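Local coordinates for protein RNA methyltransferase, TrmH family (Porphyromonas gingivalis, PDB 2I6D) that probably binds RNA and transfers methyl groups to it as a knotted methyltransferase of the TrmH (SpoU) family, at residues 33-38 with 146-151; 123-128 with 154-159; 164-169 with 217-222. All coordinates share one frame; numbering follows the deposited sequence. Where two conformers were deposited one is given.

Interaction 1. Residues 33-38 with 146-151; sequences PKLVGE and VVQASM
L35, on the helix that begins at P33, reaches across to the end of helix 144-148 and its following turn, and its two methyl branches divide the work. CD1 of L35 goes to the helix end, 3.6 Å from NE2 of Q148 and near the carbonyl oxygen of V147. CD2 of L35 faces the turn, 3.9 Å from OG of S150 and close to the backbone N of M151. The side chains of L35 and Q148 cross obliquely, the leucine methyl lying against the amide end. Q148 starts away from the 33-38 helix, but the bend at its second torsion (chi2 -57°) swings the amide back, and its OE1 accepts from the backbone N of E31 on the neighbouring strand. S150 turns its hydroxyl to the carbonyl oxygen of V147, 2.6 Å from OG of S150 and on an in-plane lone pair; the same oxygen also takes the backbone N of S150. Two donors thus satisfy a carbonyl that a leucine methyl approaches. The contact joins the region matching an MRM3-like substrate-binding domain to the SpoU methylase region. No direct hydrogen bond links the two segments: a branched aliphatic residue suits the carbonyl of V147 and the amide of Q148, both bonded to other groups, while at the margin a water donates to OE1 of E38 (2.9 Å) and to the carbonyl oxygen of M151.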
loop_
_atom_site.group_PDB
_atom_site.type_symbol
_atom_site.label_atom_id
_atom_site.label_comp_id
_atom_site.label_asym_id
_atom_site.label_seq_id
_atom_site.Cartn_x
_atom_site.Cartn_y
_atom_site.Cartn_z
ATOM N N PRO A 33 -15.522 -10.689 2.042
ATOM C CA PRO A 33 -15.899 -10.235 3.381
ATOM C C PRO A 33 -14.738 -9.799 4.274
ATOM O O PRO A 33 -14.921 -8.919 5.105
ATOM C CB PRO A 33 -16.581 -11.469 4.017
ATOM C CG PRO A 33 -16.276 -12.637 3.105
ATOM C CD PRO A 33 -15.967 -12.069 1.749
ATOM N N LYS A 34 -13.582 -10.447 4.155
ATOM C CA LYS A 34 -12.479 -10.167 5.088
ATOM C C LYS A 34 -11.972 -8.737 4.862
ATOM O O LYS A 34 -11.878 -7.925 5.799
ATOM C CB LYS A 34 -11.336 -11.179 4.924
ATOM C CG LYS A 34 -11.651 -12.567 5.405
ATOM C CD LYS A 34 -10.398 -13.471 5.416
ATOM C CE LYS A 34 -10.777 -14.918 5.069
ATOM N NZ LYS A 34 -9.661 -15.879 5.332
ATOM N N LEU A 35 -11.681 -8.418 3.606
ATOM C CA LEU A 35 -11.138 -7.139 3.285
ATOM C C LEU A 35 -12.196 -6.045 3.387
ATOM O O LEU A 35 -11.896 -4.965 3.896
ATOM C CB LEU A 35 -10.468 -7.140 1.905
ATOM C CG LEU A 35 -9.192 -7.978 1.759
ATOM C CD1 LEU A 35 -8.863 -8.082 0.280
ATOM C CD2 LEU A 35 -8.031 -7.388 2.547
ATOM N N VAL A 36 -13.421 -6.320 2.939
ATOM C CA VAL A 36 -14.467 -5.300 2.989
ATOM C C VAL A 36 -14.769 -4.955 4.448
ATOM O O VAL A 36 -14.793 -3.776 4.811
ATOM C CB VAL A 36 -15.752 -5.734 2.205
ATOM C CG1 VAL A 36 -16.892 -4.762 2.466
ATOM C CG2 VAL A 36 -15.462 -5.791 0.688
ATOM N N GLY A 37 -14.942 -5.982 5.285
ATOM C CA GLY A 37 -15.209 -5.794 6.716
ATOM C C GLY A 37 -14.135 -4.963 7.394
ATOM O O GLY A 37 -14.418 -4.005 8.121
ATOM N N GLU A 38 -12.882 -5.282 7.128
ATOM C CA GLU A 38 -11.832 -4.521 7.762
ATOM C C GLU A 38 -11.689 -3.084 7.292
ATOM O O GLU A 38 -11.289 -2.214 8.089
ATOM C CB GLU A 38 -10.489 -5.215 7.657
ATOM C CG GLU A 38 -9.520 -4.628 8.677
ATOM C CD GLU A 38 -8.637 -5.646 9.297
ATOM O OE1 GLU A 38 -8.613 -6.795 8.790
ATOM O OE2 GLU A 38 -7.981 -5.286 10.308
ATOM N N VAL A 146 -2.950 -5.168 -5.840
ATOM C CA VAL A 146 -2.424 -4.812 -4.524
ATOM C C VAL A 146 -3.458 -4.947 -3.417
ATOM O O VAL A 146 -3.188 -5.587 -2.405
ATOM C CB VAL A 146 -1.799 -3.411 -4.492
ATOM C CG1 VAL A 146 -1.336 -3.054 -3.035
ATOM C CG2 VAL A 146 -0.632 -3.353 -5.509
ATOM N N VAL A 147 -4.647 -4.376 -3.628
ATOM C CA VAL A 147 -5.715 -4.401 -2.618
ATOM C C VAL A 147 -6.007 -5.817 -2.145
ATOM O O VAL A 147 -5.990 -6.100 -0.936
ATOM C CB VAL A 147 -7.034 -3.765 -3.152
ATOM C CG1 VAL A 147 -8.239 -4.164 -2.292
ATOM C CG2 VAL A 147 -6.878 -2.240 -3.221
ATOM N N GLN A 148 -6.280 -6.707 -3.096
ATOM C CA GLN A 148 -6.660 -8.065 -2.761
ATOM C C GLN A 148 -5.554 -8.845 -2.034
ATOM O O GLN A 148 -5.852 -9.820 -1.348
ATOM C CB GLN A 148 -7.135 -8.825 -4.000
ATOM C CG GLN A 148 -8.415 -8.209 -4.591
ATOM C CD GLN A 148 -9.576 -8.125 -3.596
ATOM O OE1 GLN A 148 -10.173 -7.074 -3.446
ATOM N NE2 GLN A 148 -9.905 -9.241 -2.936
ATOM N N ALA A 149 -4.305 -8.409 -2.187
ATOM C CA ALA A 149 -3.167 -9.058 -1.526
ATOM C C ALA A 149 -2.731 -8.306 -0.261
ATOM O O ALA A 149 -1.689 -8.643 0.330
ATOM C CB ALA A 149 -2.004 -9.171 -2.494
ATOM N N SER A 150 -3.528 -7.319 0.160
ATOM C CA SER A 150 -3.120 -6.411 1.242
ATOM C C SER A 150 -3.330 -6.936 2.680
ATOM O O SER A 150 -2.768 -6.373 3.630
ATOM C CB SER A 150 -3.787 -5.020 1.050
ATOM O OG SER A 150 -5.189 -5.093 1.284
HETATM N N MSE A 151 -4.127 -7.992 2.845
HETATM C CA MSE A 151 -4.401 -8.582 4.175
HETATM C C MSE A 151 -4.985 -7.576 5.176
HETATM O O MSE A 151 -4.765 -7.697 6.384
HETATM C CB MSE A 151 -3.132 -9.209 4.784
HETATM C CG MSE A 151 -3.055 -10.732 4.760
HETATM SE SE MSE A 151 -2.583 -11.597 6.500
HETATM C CE MSE A 151 -1.808 -10.108 7.508
HETATM O O HOH W 1 -5.868 -7.779 8.905
#

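Interaction 2. Residues 123-128 with 154-159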
loop_
_atom_site.group_PDB
_atom_site.type_symbol
_atom_site.label_atom_id
_atom_site.label_comp_id
_atom_site.label_asym_id
_atom_site.label_seq_id
_atom_site.Cartn_x
_atom_site.Cartn_y
_atom_site.Cartn_z
ATOM N N THR A 123 3.968 -6.053 5.705
ATOM C CA THR A 123 5.085 -5.877 6.640
ATOM C C THR A 123 4.949 -4.580 7.440
ATOM O O THR A 123 5.111 -4.583 8.653
ATOM C CB THR A 123 6.433 -5.870 5.888
ATOM O OG1 THR A 123 6.727 -7.206 5.473
ATOM C CG2 THR A 123 7.583 -5.346 6.801
ATOM N N ALA A 124 4.638 -3.482 6.752
ATOM C CA ALA A 124 4.402 -2.186 7.396
ATOM C C ALA A 124 3.286 -2.318 8.454
ATOM O O ALA A 124 3.424 -1.853 9.580
ATOM C CB ALA A 124 4.025 -1.131 6.328
ATOM N N ASP A 125 2.201 -2.996 8.109
ATOM C CA ASP A 125 1.123 -3.198 9.056
ATOM C C ASP A 125 1.580 -4.033 10.247
ATOM O O ASP A 125 1.283 -3.668 11.396
ATOM C CB ASP A 125 -0.111 -3.824 8.379
ATOM C CG ASP A 125 -1.331 -3.825 9.271
ATOM O OD1 ASP A 125 -1.504 -2.925 10.124
ATOM O OD2 ASP A 125 -2.144 -4.738 9.120
ATOM N N TRP A 126 2.267 -5.144 9.982
ATOM C CA TRP A 126 2.754 -6.038 11.044
ATOM C C TRP A 126 3.565 -5.259 12.104
ATOM O O TRP A 126 3.400 -5.470 13.310
ATOM C CB TRP A 126 3.634 -7.161 10.445
ATOM C CG TRP A 126 3.953 -8.255 11.442
ATOM C CD1 TRP A 126 5.004 -8.315 12.328
ATOM C CD2 TRP A 126 3.178 -9.427 11.658
ATOM N NE1 TRP A 126 4.925 -9.469 13.076
ATOM C CE2 TRP A 126 3.812 -10.169 12.684
ATOM C CE3 TRP A 126 2.006 -9.932 11.071
ATOM C CZ2 TRP A 126 3.316 -11.393 13.130
ATOM C CZ3 TRP A 126 1.503 -11.138 11.528
ATOM C CH2 TRP A 126 2.164 -11.858 12.548
ATOM N N PHE A 127 4.472 -4.394 11.638
ATOM C CA PHE A 127 5.393 -3.677 12.543
ATOM C C PHE A 127 4.879 -2.308 13.012
ATOM O O PHE A 127 5.527 -1.615 13.824
ATOM C CB PHE A 127 6.753 -3.559 11.885
ATOM C CG PHE A 127 7.478 -4.889 11.822
ATOM C CD1 PHE A 127 7.960 -5.487 12.995
ATOM C CD2 PHE A 127 7.597 -5.568 10.612
ATOM C CE1 PHE A 127 8.599 -6.738 12.968
ATOM C CE2 PHE A 127 8.273 -6.807 10.566
ATOM C CZ PHE A 127 8.748 -7.386 11.743
ATOM N N GLY A 128 3.726 -1.914 12.502
ATOM C CA GLY A 128 3.028 -0.707 12.989
ATOM C C GLY A 128 3.503 0.575 12.303
ATOM O O GLY A 128 3.375 1.675 12.868
ATOM N N LEU A 154 -4.501 -1.724 4.491
ATOM C CA LEU A 154 -4.991 -0.377 4.190
ATOM C C LEU A 154 -5.959 0.176 5.236
ATOM O O LEU A 154 -6.285 1.368 5.218
ATOM C CB LEU A 154 -5.605 -0.318 2.788
ATOM C CG LEU A 154 -4.630 -0.784 1.696
ATOM C CD1 LEU A 154 -5.343 -1.053 0.378
ATOM C CD2 LEU A 154 -3.483 0.228 1.506
ATOM N N ALA A 155 -6.388 -0.663 6.167
ATOM C CA ALA A 155 -7.138 -0.176 7.316
ATOM C C ALA A 155 -6.284 0.688 8.239
ATOM O O ALA A 155 -6.805 1.579 8.916
ATOM C CB ALA A 155 -7.769 -1.346 8.090
ATOM N N ARG A 156 -4.977 0.422 8.296
ATOM C CA ARG A 156 -4.149 1.065 9.276
ATOM C C ARG A 156 -2.921 1.734 8.693
ATOM O O ARG A 156 -2.288 2.518 9.381
ATOM C CB ARG A 156 -3.703 0.074 10.331
ATOM C CG ARG A 156 -4.752 -0.235 11.380
ATOM C CD ARG A 156 -4.327 -1.480 12.154
ATOM N NE ARG A 156 -4.174 -2.595 11.229
ATOM C CZ ARG A 156 -5.171 -3.379 10.848
ATOM N NH1 ARG A 156 -6.398 -3.176 11.328
ATOM N NH2 ARG A 156 -4.944 -4.365 9.984
ATOM N N VAL A 157 -2.572 1.402 7.454
ATOM C CA VAL A 157 -1.380 1.974 6.804
ATOM C C VAL A 157 -1.891 2.954 5.744
ATOM O O VAL A 157 -2.591 2.561 4.782
ATOM C CB VAL A 157 -0.462 0.885 6.178
ATOM C CG1 VAL A 157 0.755 1.537 5.504
ATOM C CG2 VAL A 157 -0.027 -0.152 7.241
ATOM N N GLN A 158 -1.597 4.238 5.951
ATOM C CA GLN A 158 -2.005 5.263 4.992
ATOM C C GLN A 158 -1.005 5.372 3.832
ATOM O O GLN A 158 0.175 5.679 4.056
ATOM C CB GLN A 158 -2.164 6.649 5.633
ATOM C CG GLN A 158 -2.633 7.696 4.574
ATOM C CD GLN A 158 -2.550 9.153 5.028
ATOM O OE1 GLN A 158 -1.457 9.705 5.241
ATOM N NE2 GLN A 158 -3.707 9.799 5.122
ATOM N N PRO A 159 -1.463 5.116 2.596
ATOM C CA PRO A 159 -0.519 5.172 1.491
ATOM C C PRO A 159 -0.577 6.512 0.759
ATOM O O PRO A 159 -1.671 7.044 0.564
ATOM C CB PRO A 159 -0.965 4.016 0.617
ATOM C CG PRO A 159 -2.512 3.992 0.795
ATOM C CD PRO A 159 -2.792 4.617 2.186
#
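R156 grips the carboxylate of D125 side-on with two nitrogens, one to each oxygen. NE of R156 lies 2.9 Å from OD1 of D125 and NH2 of R156 lies 3.0 Å from OD2 of D125, both bonds nearly straight at 174°. The two flat groups are only 18° from coplanar; OD1 offers its syn lone pair, while OD2 is met on its syn side but somewhat out of the carboxylate plane. The CB of D125 does not itself point at the other segment, but with CG anti to the backbone N (chi1 -170°) the carboxylate is carried out to R156, whose chain bends at chi3 to present the guanidinium. The remaining terminal nitrogen, NH1, forms a salt bridge with E38, so one arginine serves two acids, which should probably favour the ionised form of both. Beneath this polar layer V157 points its CG2 at the helix, 3.7 Å from the backbone N of D125 and 3.8 Å from CB of D125, with CB of A124 a little farther off. A small alanine there lets the valine come near the helix. Both A124 and V157 also touch V132, placing the contact where helix 114-127 packs beside strand 131-134 and the approach to edge strand 158-161, with helix 33-39 lying beyond R156.

Interaction 3. Residues 164-169 with 217-222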
loop_
_atom_site.group_PDB
_atom_site.type_symbol
_atom_site.label_atom_id
_atom_site.label_comp_id
_atom_site.label_asym_id
_atom_site.label_seq_id
_atom_site.Cartn_x
_atom_site.Cartn_y
_atom_site.Cartn_z
ATOM N N ASN A 164 6.239 14.701 -6.180
ATOM C CA ASN A 164 7.637 15.008 -6.491
ATOM C C ASN A 164 8.447 14.460 -5.344
ATOM O O ASN A 164 8.663 15.155 -4.342
ATOM C CB ASN A 164 7.868 16.512 -6.629
ATOM C CG ASN A 164 9.304 16.873 -7.120
ATOM O OD1 ASN A 164 10.263 16.110 -6.972
ATOM N ND2 ASN A 164 9.434 18.065 -7.680
ATOM N N THR A 165 8.895 13.225 -5.511
ATOM C CA THR A 165 9.661 12.505 -4.470
ATOM C C THR A 165 10.853 13.311 -3.964
ATOM O O THR A 165 11.048 13.467 -2.761
ATOM C CB THR A 165 10.185 11.148 -5.013
ATOM O OG1 THR A 165 9.076 10.365 -5.475
ATOM C CG2 THR A 165 10.954 10.382 -3.943
ATOM N N VAL A 166 11.644 13.816 -4.903
ATOM C CA VAL A 166 12.854 14.534 -4.574
ATOM C C VAL A 166 12.537 15.787 -3.784
ATOM O O VAL A 166 13.142 16.000 -2.742
ATOM C CB VAL A 166 13.704 14.860 -5.836
ATOM C CG1 VAL A 166 14.817 15.856 -5.493
ATOM C CG2 VAL A 166 14.308 13.568 -6.396
ATOM N N ASP A 167 11.563 16.569 -4.251
ATOM C CA ASP A 167 11.128 17.807 -3.583
ATOM C C ASP A 167 10.665 17.512 -2.150
ATOM O O ASP A 167 10.984 18.260 -1.222
ATOM C CB ASP A 167 9.931 18.408 -4.311
ATOM C CG ASP A 167 10.293 19.505 -5.245
ATOM O OD1 ASP A 167 9.455 20.439 -5.344
ATOM O OD2 ASP A 167 11.384 19.453 -5.880
ATOM N N THR A 168 9.879 16.447 -1.997
ATOM C CA THR A 168 9.394 16.007 -0.708
ATOM C C THR A 168 10.529 15.584 0.213
ATOM O O THR A 168 10.583 16.002 1.379
ATOM C CB THR A 168 8.420 14.832 -0.872
ATOM O OG1 THR A 168 7.252 15.323 -1.528
ATOM C CG2 THR A 168 8.012 14.245 0.486
ATOM N N LEU A 169 11.442 14.746 -0.290
ATOM C CA LEU A 169 12.592 14.364 0.510
ATOM C C LEU A 169 13.437 15.573 0.909
ATOM O O LEU A 169 13.848 15.694 2.062
ATOM C CB LEU A 169 13.468 13.357 -0.235
ATOM C CG LEU A 169 12.992 11.921 -0.258
ATOM C CD1 LEU A 169 14.061 11.074 -0.980
ATOM C CD2 LEU A 169 12.694 11.377 1.155
ATOM N N ALA A 217 18.841 9.264 -4.337
ATOM C CA ALA A 217 19.995 8.933 -3.507
ATOM C C ALA A 217 20.699 10.217 -3.028
ATOM O O ALA A 217 21.201 10.264 -1.900
ATOM C CB ALA A 217 20.971 8.013 -4.258
ATOM N N ALA A 218 20.709 11.257 -3.862
ATOM C CA ALA A 218 21.307 12.529 -3.463
ATOM C C ALA A 218 20.631 13.184 -2.249
ATOM O O ALA A 218 21.245 13.994 -1.569
ATOM C CB ALA A 218 21.375 13.515 -4.649
ATOM N N GLU A 219 19.389 12.821 -1.955
ATOM C CA GLU A 219 18.676 13.388 -0.820
ATOM C C GLU A 219 18.794 12.560 0.463
ATOM O O GLU A 219 18.226 12.938 1.496
ATOM C CB GLU A 219 17.191 13.543 -1.165
ATOM C CG GLU A 219 16.918 14.497 -2.317
ATOM C CD GLU A 219 17.389 15.935 -2.056
ATOM O OE1 GLU A 219 17.498 16.377 -0.886
ATOM O OE2 GLU A 219 17.656 16.628 -3.042
ATOM N N ILE A 220 19.472 11.421 0.378
ATOM C CA ILE A 220 19.592 10.488 1.495
ATOM C C ILE A 220 20.652 10.971 2.468
ATOM O O ILE A 220 21.759 11.340 2.043
ATOM C CB ILE A 220 20.062 9.106 0.999
ATOM C CG1 ILE A 220 19.147 8.548 -0.109
ATOM C CG2 ILE A 220 20.278 8.167 2.147
ATOM C CD1 ILE A 220 17.760 8.176 0.263
ATOM N N THR A 221 20.332 10.987 3.764
ATOM C CA THR A 221 21.321 11.451 4.756
ATOM C C THR A 221 22.166 10.312 5.309
ATOM O O THR A 221 23.304 10.519 5.689
ATOM C CB THR A 221 20.694 12.254 5.924
ATOM O OG1 THR A 221 19.727 11.448 6.622
ATOM C CG2 THR A 221 20.052 13.504 5.411
ATOM N N ASP A 222 21.615 9.112 5.308
ATOM C CA ASP A 222 22.219 7.963 5.988
ATOM C C ASP A 222 21.994 6.701 5.150
ATOM O O ASP A 222 20.870 6.183 5.069
ATOM C CB ASP A 222 21.572 7.788 7.363
ATOM C CG ASP A 222 21.818 8.976 8.289
ATOM O OD1 ASP A 222 22.804 8.912 9.045
ATOM O OD2 ASP A 222 21.071 9.981 8.247
#
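E219 lays its aliphatic part against L169 and V166, residues on one flank of helix 165-174. The close part is at the base of the side chains: CB of E219 is 3.8 Å from CB of L169, and CD1 of the leucine also lies near that glutamate carbon. L169 is buried, its other neighbours including V179, I202 and V204 of the central strands and V216, so a large aliphatic residue suits this inward position. Toward the partly exposed side the packing is thinner. V166 meets E219 at about a right angle, CG1 of V166 lying 4.0 Å from CG and 3.8 Å from OE2 of E219. The bend of the glutamate at its second torsion (chi2 -61°) leaves OE2 beside V166, while OE1 forms a salt bridge with R173. The type I turn from A217 to I220, closed by the bond from N of I220 to O of A217, presents E219 to the helix, whose start is capped by N164. Across the two segments there is no hydrogen bond; glutamate fits the boundary because its methylenes pack on aliphatic neighbours while its charge is answered by the arginine one helical turn beyond L169.

Overall arrangement
Interactions 1 and 2 form one continuous region: besides the shared E38-R156 joint, E38 packs on A155 and V147 on L154. Their segments alternate along the chain. Helix 33-39 touches both the end of helix 144-148 and the loop leading to strand 158-161. Interaction 1 is the more buried, a leucine set against polar atoms of a helix end and turn without a direct bond, while interaction 2 is partly buried and bound by charge. Interaction 3 stands apart, its centre about 32 Å from that of interaction 1 and on the opposite side of the chain's centre. It shares the methylase region with interaction 2, but relies on aliphatic packing between its segments, its charge being paired beyond them.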